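Local coordinates for prolyl endopeptidase (Myxococcus xanthus, PDB 2BKL), which probably hydrolyses oligopeptides as a serine protease, cutting mainly after proline and much less readily after alanine, at residues His88-Leu96 with Gly652-Ala660; Trp115-Thr125 with Ala136-Ala144. All blocks are in the same frame, centred on the assembly; numbering follows the deposited sequence.

Interaction 1 of 2, residues His88-Leu96 with Gly652-Ala660; sequences HKDKEKAIL and GGADQVAKA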
loop_
_atom_site.group_PDB
_atom_site.type_symbol
_atom_site.label_atom_id
_atom_site.label_comp_id
_atom_site.label_asym_id
_atom_site.label_seq_id
_atom_site.Cartn_x
_atom_site.Cartn_y
_atom_site.Cartn_z
ATOM N N HIS A 88 5.519 -13.570 17.043
ATOM C CA HIS A 88 5.997 -13.898 18.395
ATOM C C HIS A 88 7.000 -12.823 18.832
ATOM O O HIS A 88 7.607 -12.133 18.003
ATOM C CB HIS A 88 6.685 -15.279 18.433
ATOM C CG HIS A 88 5.812 -16.428 18.027
ATOM N ND1 HIS A 88 4.620 -16.716 18.651
ATOM C CD2 HIS A 88 5.976 -17.378 17.079
ATOM C CE1 HIS A 88 4.077 -17.786 18.089
ATOM N NE2 HIS A 88 4.877 -18.203 17.125
ATOM N N LYS A 89 7.190 -12.675 20.134
ATOM C CA LYS A 89 8.055 -11.621 20.660
ATOM C C LYS A 89 9.523 -11.908 20.443
ATOM O O LYS A 89 10.344 -11.010 20.640
ATOM C CB LYS A 89 7.793 -11.384 22.146
ATOM C CG LYS A 89 6.455 -10.774 22.422
ATOM C CD LYS A 89 6.404 -10.146 23.792
ATOM C CE LYS A 89 5.021 -9.645 24.103
ATOM N NZ LYS A 89 5.054 -8.811 25.328
ATOM N N ASP A 90 9.860 -13.148 20.058
ATOM C CA ASP A 90 11.249 -13.565 19.882
ATOM C C ASP A 90 11.588 -13.998 18.465
ATOM O O ASP A 90 12.537 -14.749 18.233
ATOM C CB ASP A 90 11.619 -14.659 20.894
ATOM C CG ASP A 90 10.809 -15.939 20.730
ATOM O OD1 ASP A 90 9.808 -16.001 19.973
ATOM O OD2 ASP A 90 11.105 -16.966 21.372
ATOM N N LYS A 91 10.824 -13.480 17.504
ATOM C CA LYS A 91 11.039 -13.781 16.096
ATOM C C LYS A 91 11.052 -12.500 15.245
ATOM O O LYS A 91 10.312 -11.541 15.495
ATOM C CB LYS A 91 9.946 -14.724 15.568
ATOM C CG LYS A 91 9.803 -16.054 16.305
ATOM C CD LYS A 91 10.972 -16.977 16.064
ATOM C CE LYS A 91 10.618 -18.409 16.518
ATOM N NZ LYS A 91 11.791 -19.295 16.575
ATOM N N GLU A 92 11.852 -12.534 14.192
ATOM C CA GLU A 92 12.028 -11.375 13.304
ATOM C C GLU A 92 10.973 -11.250 12.208
ATOM O O GLU A 92 10.767 -10.140 11.707
ATOM C CB GLU A 92 13.425 -11.393 12.689
ATOM C CG GLU A 92 14.527 -11.147 13.724
ATOM C CD GLU A 92 14.420 -9.795 14.352
ATOM O OE1 GLU A 92 14.304 -8.858 13.587
ATOM O OE2 GLU A 92 14.455 -9.680 15.585
ATOM N N LYS A 93 10.330 -12.365 11.851
ATOM C CA LYS A 93 9.300 -12.445 10.826
ATOM C C LYS A 93 8.128 -13.261 11.350
ATOM O O LYS A 93 8.323 -14.162 12.174
ATOM C CB LYS A 93 9.861 -13.139 9.577
ATOM C CG LYS A 93 10.977 -12.390 8.876
ATOM C CD LYS A 93 11.434 -13.183 7.645
ATOM C CE LYS A 93 12.665 -12.669 6.998
ATOM N NZ LYS A 93 12.452 -11.325 6.422
ATOM N N ALA A 94 6.940 -12.974 10.831
ATOM C CA ALA A 94 5.753 -13.759 11.116
ATOM C C ALA A 94 5.826 -15.148 10.514
ATOM O O ALA A 94 6.525 -15.368 9.539
ATOM C CB ALA A 94 4.539 -13.053 10.592
ATOM N N ILE A 95 5.066 -16.071 11.101
ATOM C CA ILE A 95 5.090 -17.483 10.772
ATOM C C ILE A 95 3.683 -17.972 10.445
ATOM O O ILE A 95 2.745 -17.629 11.162
ATOM C CB ILE A 95 5.668 -18.251 12.011
ATOM C CG1 ILE A 95 7.115 -17.826 12.266
ATOM C CG2 ILE A 95 5.541 -19.776 11.861
ATOM C CD1 ILE A 95 7.726 -18.417 13.508
ATOM N N LEU A 96 3.550 -18.814 9.424
ATOM C CA LEU A 96 2.278 -19.420 9.028
ATOM C C LEU A 96 2.086 -20.744 9.771
ATOM O O LEU A 96 2.947 -21.605 9.719
ATOM C CB LEU A 96 2.262 -19.667 7.517
ATOM C CG LEU A 96 0.964 -20.270 6.994
ATOM C CD1 LEU A 96 -0.224 -19.387 7.236
ATOM C CD2 LEU A 96 1.047 -20.573 5.490
ATOM N N GLY A 652 8.781 -2.037 0.639
ATOM C CA GLY A 652 8.190 -1.944 1.958
ATOM C C GLY A 652 9.131 -2.266 3.107
ATOM O O GLY A 652 8.661 -2.561 4.195
ATOM N N GLY A 653 10.438 -2.221 2.889
ATOM C CA GLY A 653 11.411 -2.481 3.940
ATOM C C GLY A 653 11.972 -3.900 3.935
ATOM O O GLY A 653 11.724 -4.685 3.013
ATOM N N ALA A 654 12.692 -4.248 4.997
ATOM C CA ALA A 654 13.493 -5.465 5.071
ATOM C C ALA A 654 12.732 -6.627 5.693
ATOM O O ALA A 654 13.234 -7.744 5.700
ATOM C CB ALA A 654 14.785 -5.215 5.864
ATOM N N ASP A 655 11.537 -6.376 6.231
ATOM C CA ASP A 655 10.757 -7.441 6.889
ATOM C C ASP A 655 11.534 -8.121 8.008
ATOM O O ASP A 655 11.592 -9.349 8.092
ATOM C CB ASP A 655 10.306 -8.492 5.868
ATOM C CG ASP A 655 9.365 -9.528 6.452
ATOM O OD1 ASP A 655 8.595 -9.252 7.404
ATOM O OD2 ASP A 655 9.327 -10.658 5.942
ATOM N N GLN A 656 12.115 -7.301 8.874
ATOM C CA GLN A 656 12.907 -7.740 10.018
ATOM C C GLN A 656 12.591 -6.762 11.127
ATOM O O GLN A 656 12.921 -5.570 10.999
ATOM C CB GLN A 656 14.413 -7.665 9.720
ATOM C CG GLN A 656 14.971 -8.771 8.848
ATOM C CD GLN A 656 15.055 -10.093 9.591
ATOM O OE1 GLN A 656 14.171 -10.913 9.458
ATOM N NE2 GLN A 656 16.120 -10.300 10.372
ATOM N N VAL A 657 12.021 -7.232 12.234
ATOM C CA VAL A 657 11.636 -6.338 13.312
ATOM C C VAL A 657 12.818 -5.533 13.821
ATOM O O VAL A 657 12.698 -4.320 14.073
ATOM C CB VAL A 657 10.974 -7.082 14.485
ATOM C CG1 VAL A 657 10.642 -6.101 15.621
ATOM C CG2 VAL A 657 9.696 -7.741 14.030
ATOM N N ALA A 658 13.958 -6.182 14.009
ATOM C CA ALA A 658 15.138 -5.438 14.474
ATOM C C ALA A 658 15.502 -4.256 13.590
ATOM O O ALA A 658 15.957 -3.210 14.098
ATOM C CB ALA A 658 16.352 -6.379 14.610
ATOM N N LYS A 659 15.358 -4.413 12.279
ATOM C CA LYS A 659 15.648 -3.318 11.349
ATOM C C LYS A 659 14.585 -2.229 11.389
ATOM O O LYS A 659 14.888 -1.036 11.252
ATOM C CB LYS A 659 15.841 -3.858 9.934
ATOM C CG LYS A 659 17.097 -4.755 9.777
ATOM C CD LYS A 659 18.402 -4.167 10.328
ATOM C CE LYS A 659 19.583 -5.079 10.033
ATOM N NZ LYS A 659 19.445 -6.438 10.654
ATOM N N ALA A 660 13.342 -2.593 11.628
ATOM C CA ALA A 660 12.275 -1.610 11.836
ATOM C C ALA A 660 12.549 -0.768 13.075
ATOM O O ALA A 660 12.321 0.438 13.055
ATOM C CB ALA A 660 10.924 -2.316 11.922
HETATM O O HOH W 1 9.137 -8.686 10.114
HETATM O O HOH W 2 6.854 -11.052 8.515
#
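The carboxylate of E92 meets the first turn of helix 657-674 and the ammonium of K93 meets D655, so two neighbouring side chains of 88-96 grip the segment leading into that helix. A658 N donates a nearly straight hydrogen bond (173°) to the syn lone pair of E92 OE1, at 2.7 Å. V657 N goes to E92 O at 3.2 Å, in the carbonyl plane and on a lone pair. K93 NZ reaches D655 O at 2.7 Å from above the carbonyl plane. The bend of the E92 chain at chi2 (-63°) folds its carboxylate back to the N-terminal end of the helix, which, with A658 N-H bonded to OE1, would probably favour the negative charge; E92 OE2 has Y68 OH as partner.

The charged contact is the salt bridge from K93 NZ to D655 OD2, 3.2 Å long, with the ammonium well above the carboxylate plane. The lysine tail crosses the aspartate at about a right angle, and S122 OG bonds to both charged groups while G119 O also takes K93 NZ. Replacing K93 by an alanine is likely to cost D655 OD2 its charge partner and D655 O this donor.

Water extends the link. One water donates to E92 O at 2.7 Å and to D655 OD1; a second accepts from A94 N and donates to D655 OD1 at 2.7 Å.

V657 CG2 packs against the carbonyl oxygen E92 O at 3.5 Å. V657 and A658 also touch Y68. The whole is a polar, water-bridged interface between the beta-propeller and the alpha/beta-hydrolase domain, the two-domain architecture of the prolyl oligopeptidase family, formed just after H651 of the ligand pocket.

Interaction 2 of 2, residues Trp115-Thr125 with Ala136-Ala144; sequences WSKDGTVSLGT and AFAQKPNAA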
loop_
_atom_site.group_PDB
_atom_site.type_symbol
_atom_site.label_atom_id
_atom_site.label_comp_id
_atom_site.label_asym_id
_atom_site.label_seq_id
_atom_site.Cartn_x
_atom_site.Cartn_y
_atom_site.Cartn_z
ATOM N N TRP A 115 14.564 -19.452 6.401
ATOM C CA TRP A 115 14.810 -19.481 4.957
ATOM C C TRP A 115 16.139 -18.897 4.518
ATOM O O TRP A 115 16.498 -18.984 3.344
ATOM C CB TRP A 115 13.677 -18.783 4.212
ATOM C CG TRP A 115 12.382 -19.477 4.302
ATOM C CD1 TRP A 115 12.101 -20.641 4.958
ATOM C CD2 TRP A 115 11.145 -19.032 3.737
ATOM N NE1 TRP A 115 10.773 -20.951 4.813
ATOM C CE2 TRP A 115 10.170 -19.975 4.064
ATOM C CE3 TRP A 115 10.760 -17.913 2.975
ATOM C CZ2 TRP A 115 8.849 -19.850 3.655
ATOM C CZ3 TRP A 115 9.462 -17.792 2.592
ATOM C CH2 TRP A 115 8.522 -18.769 2.904
ATOM N N SER A 116 16.857 -18.313 5.460
ATOM C CA SER A 116 18.186 -17.741 5.220
ATOM C C SER A 116 18.808 -17.493 6.587
ATOM O O SER A 116 18.120 -17.528 7.602
ATOM C CB SER A 116 18.090 -16.429 4.419
ATOM O OG SER A 116 17.514 -15.380 5.194
ATOM N N LYS A 117 20.109 -17.244 6.635
ATOM C CA LYS A 117 20.778 -17.037 7.923
ATOM C C LYS A 117 20.600 -15.612 8.456
ATOM O O LYS A 117 20.749 -15.359 9.658
ATOM C CB LYS A 117 22.263 -17.391 7.804
ATOM C CG LYS A 117 22.989 -17.600 9.151
ATOM C CD LYS A 117 22.568 -18.909 9.842
ATOM C CE LYS A 117 22.085 -18.687 11.287
ATOM N NZ LYS A 117 23.213 -18.416 12.223
ATOM N N ASP A 118 20.229 -14.692 7.572
ATOM C CA ASP A 118 20.234 -13.267 7.871
ATOM C C ASP A 118 18.901 -12.539 7.579
ATOM O O ASP A 118 18.867 -11.305 7.491
ATOM C CB ASP A 118 21.371 -12.593 7.089
ATOM C CG ASP A 118 21.262 -12.810 5.580
ATOM O OD1 ASP A 118 20.336 -13.530 5.100
ATOM O OD2 ASP A 118 22.058 -12.282 4.783
ATOM N N GLY A 119 17.804 -13.287 7.452
ATOM C CA GLY A 119 16.493 -12.682 7.285
ATOM C C GLY A 119 16.200 -12.056 5.938
ATOM O O GLY A 119 15.322 -11.193 5.849
ATOM N N THR A 120 16.891 -12.503 4.891
ATOM C CA THR A 120 16.808 -11.866 3.576
ATOM C C THR A 120 15.920 -12.571 2.542
ATOM O O THR A 120 16.003 -12.275 1.350
ATOM C CB THR A 120 18.201 -11.660 2.975
ATOM O OG1 THR A 120 18.898 -12.905 2.921
ATOM C CG2 THR A 120 19.057 -10.714 3.860
ATOM N N VAL A 121 15.092 -13.509 2.986
ATOM C CA VAL A 121 14.058 -14.099 2.139
ATOM C C VAL A 121 12.753 -14.066 2.918
ATOM O O VAL A 121 12.694 -14.536 4.053
ATOM C CB VAL A 121 14.390 -15.544 1.704
ATOM C CG1 VAL A 121 13.335 -16.062 0.680
ATOM C CG2 VAL A 121 15.787 -15.603 1.118
ATOM N N SER A 122 11.727 -13.506 2.306
ATOM C CA SER A 122 10.442 -13.288 2.948
ATOM C C SER A 122 9.314 -14.107 2.319
ATOM O O SER A 122 9.371 -14.533 1.187
ATOM C CB SER A 122 10.068 -11.817 2.864
ATOM O OG SER A 122 10.935 -11.062 3.684
ATOM N N LEU A 123 8.258 -14.272 3.098
ATOM C CA LEU A 123 7.028 -14.867 2.636
ATOM C C LEU A 123 6.156 -13.789 2.017
ATOM O O LEU A 123 5.927 -12.733 2.628
ATOM C CB LEU A 123 6.306 -15.534 3.806
ATOM C CG LEU A 123 4.880 -16.017 3.573
ATOM C CD1 LEU A 123 4.845 -17.132 2.515
ATOM C CD2 LEU A 123 4.281 -16.486 4.870
ATOM N N GLY A 124 5.665 -14.031 0.814
ATOM C CA GLY A 124 4.706 -13.166 0.163
ATOM C C GLY A 124 3.287 -13.704 0.281
ATOM O O GLY A 124 2.843 -14.146 1.347
ATOM N N THR A 125 2.542 -13.652 -0.810
ATOM C CA THR A 125 1.201 -14.200 -0.851
ATOM C C THR A 125 1.173 -15.709 -0.546
ATOM O O THR A 125 2.119 -16.434 -0.885
ATOM C CB THR A 125 0.598 -13.962 -2.251
ATOM O OG1 THR A 125 -0.826 -14.126 -2.200
ATOM C CG2 THR A 125 1.071 -15.009 -3.250
ATOM N N ALA A 136 0.045 -22.935 -1.746
ATOM C CA ALA A 136 0.875 -22.278 -2.742
ATOM C C ALA A 136 1.288 -20.928 -2.174
ATOM O O ALA A 136 0.463 -20.207 -1.624
ATOM C CB ALA A 136 0.090 -22.104 -4.024
ATOM N N PHE A 137 2.557 -20.576 -2.288
ATOM C CA PHE A 137 3.082 -19.404 -1.616
ATOM C C PHE A 137 4.253 -18.818 -2.367
ATOM O O PHE A 137 4.931 -19.518 -3.116
ATOM C CB PHE A 137 3.475 -19.711 -0.177
ATOM C CG PHE A 137 4.638 -20.628 -0.048
ATOM C CD1 PHE A 137 4.442 -21.992 -0.077
ATOM C CD2 PHE A 137 5.922 -20.150 0.131
ATOM C CE1 PHE A 137 5.489 -22.866 0.031
ATOM C CE2 PHE A 137 6.968 -21.025 0.263
ATOM C CZ PHE A 137 6.740 -22.399 0.195
ATOM N N ALA A 138 4.507 -17.535 -2.157
ATOM C CA ALA A 138 5.623 -16.833 -2.788
ATOM C C ALA A 138 6.785 -16.699 -1.824
ATOM O O ALA A 138 6.610 -16.375 -0.634
ATOM C CB ALA A 138 5.196 -15.484 -3.231
ATOM N N GLN A 139 7.991 -16.944 -2.323
ATOM C CA GLN A 139 9.228 -16.541 -1.639
ATOM C C GLN A 139 9.785 -15.314 -2.334
ATOM O O GLN A 139 9.889 -15.302 -3.561
ATOM C CB GLN A 139 10.290 -17.626 -1.706
ATOM C CG GLN A 139 10.108 -18.835 -0.867
ATOM C CD GLN A 139 11.427 -19.582 -0.745
ATOM O OE1 GLN A 139 11.974 -20.029 -1.753
ATOM N NE2 GLN A 139 11.960 -19.666 0.462
ATOM N N LYS A 140 10.169 -14.295 -1.561
ATOM C CA LYS A 140 10.567 -12.982 -2.092
ATOM C C LYS A 140 11.894 -12.555 -1.470
ATOM O O LYS A 140 11.916 -12.172 -0.297
ATOM C CB LYS A 140 9.504 -11.942 -1.755
ATOM C CG LYS A 140 8.122 -12.278 -2.320
ATOM C CD LYS A 140 7.135 -11.133 -2.365
ATOM C CE LYS A 140 7.080 -10.358 -1.099
ATOM N NZ LYS A 140 6.361 -9.073 -1.329
ATOM N N PRO A 141 12.998 -12.638 -2.212
ATOM C CA PRO A 141 14.272 -12.112 -1.733
ATOM C C PRO A 141 14.144 -10.654 -1.352
ATOM O O PRO A 141 13.529 -9.885 -2.108
ATOM C CB PRO A 141 15.201 -12.320 -2.932
ATOM C CG PRO A 141 14.648 -13.537 -3.585
ATOM C CD PRO A 141 13.140 -13.347 -3.494
ATOM N N ASN A 142 14.684 -10.320 -0.181
ATOM C CA ASN A 142 14.740 -8.964 0.334
ATOM C C ASN A 142 13.359 -8.349 0.534
ATOM O O ASN A 142 13.245 -7.142 0.657
ATOM C CB ASN A 142 15.611 -8.106 -0.589
ATOM C CG ASN A 142 17.017 -8.638 -0.687
ATOM O OD1 ASN A 142 17.709 -8.790 0.328
ATOM N ND2 ASN A 142 17.437 -8.986 -1.904
ATOM N N ALA A 143 12.314 -9.168 0.602
ATOM C CA ALA A 143 10.925 -8.679 0.628
ATOM C C ALA A 143 10.628 -7.723 -0.528
ATOM O O ALA A 143 9.743 -6.866 -0.446
ATOM C CB ALA A 143 10.588 -8.041 1.990
ATOM N N ALA A 144 11.347 -7.892 -1.633
ATOM C CA ALA A 144 11.099 -7.112 -2.843
ATOM C C ALA A 144 9.938 -7.731 -3.639
ATOM O O ALA A 144 9.292 -8.695 -3.184
ATOM C CB ALA A 144 12.359 -6.990 -3.669
#
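The amide of Q139 points its NE2 at the indole of W115, 3.3 Å from CE3 and over one face near the rim. The two side chains come from opposite directions and their planes stand 78° apart, so the amide is steeply inclined to the ring; Q139 CG, turned anti to its carbonyl carbon (chi1 -73°), lies 3.7 Å from W115 CZ3. F137 approaches the same indole obliquely, its CE2 3.8 Å from W115 CH2, and W159 meets both rings edge-to-face. L123 crosses F137 at about a right angle, its CD1 4.0 Å from F137 CB. V121 CG1 borders Q139 on the same face of the sheet.

S122 and K140 lie on the other face. There K140 CE rests 3.9 Å from G124 CA, where any CB would collide with the lysine chain, and A143 CB sits 3.5 Å from S122 OG, which is hydrogen-bonded to D655.

Beneath these side chains S122 and K140 form a hydrogen-bonded antiparallel pair. K140 O takes S122 N and A143 N from opposite faces of its plane. This is the antiparallel hairpin 121-128/134-141 of a beta-propeller blade, with the type II turn K140-A143 leading the chain out of strand 134-141.

Interactions 1 and 2 lie side by side, their centres about 11 Å apart and each about 18 Å from the chain centre. Along the chain, 88-96 comes first, then both segments of interaction 2, and 652-660 only near the C-terminal end. Interaction 2 stays within the propeller, in the sheet 121-128, 134-141 and 148-153, whereas interaction 1 joins the preceding propeller sheet to helix 657-674 of the hydrolase domain. They meet directly at S122, G119, K93 and D655, so one polar cluster ties two adjacent propeller sheets to the segment that follows H651. The side chain of K140 lies about 7 Å from the bound ligand, which places interaction 2 near the active-site cleft between the domains.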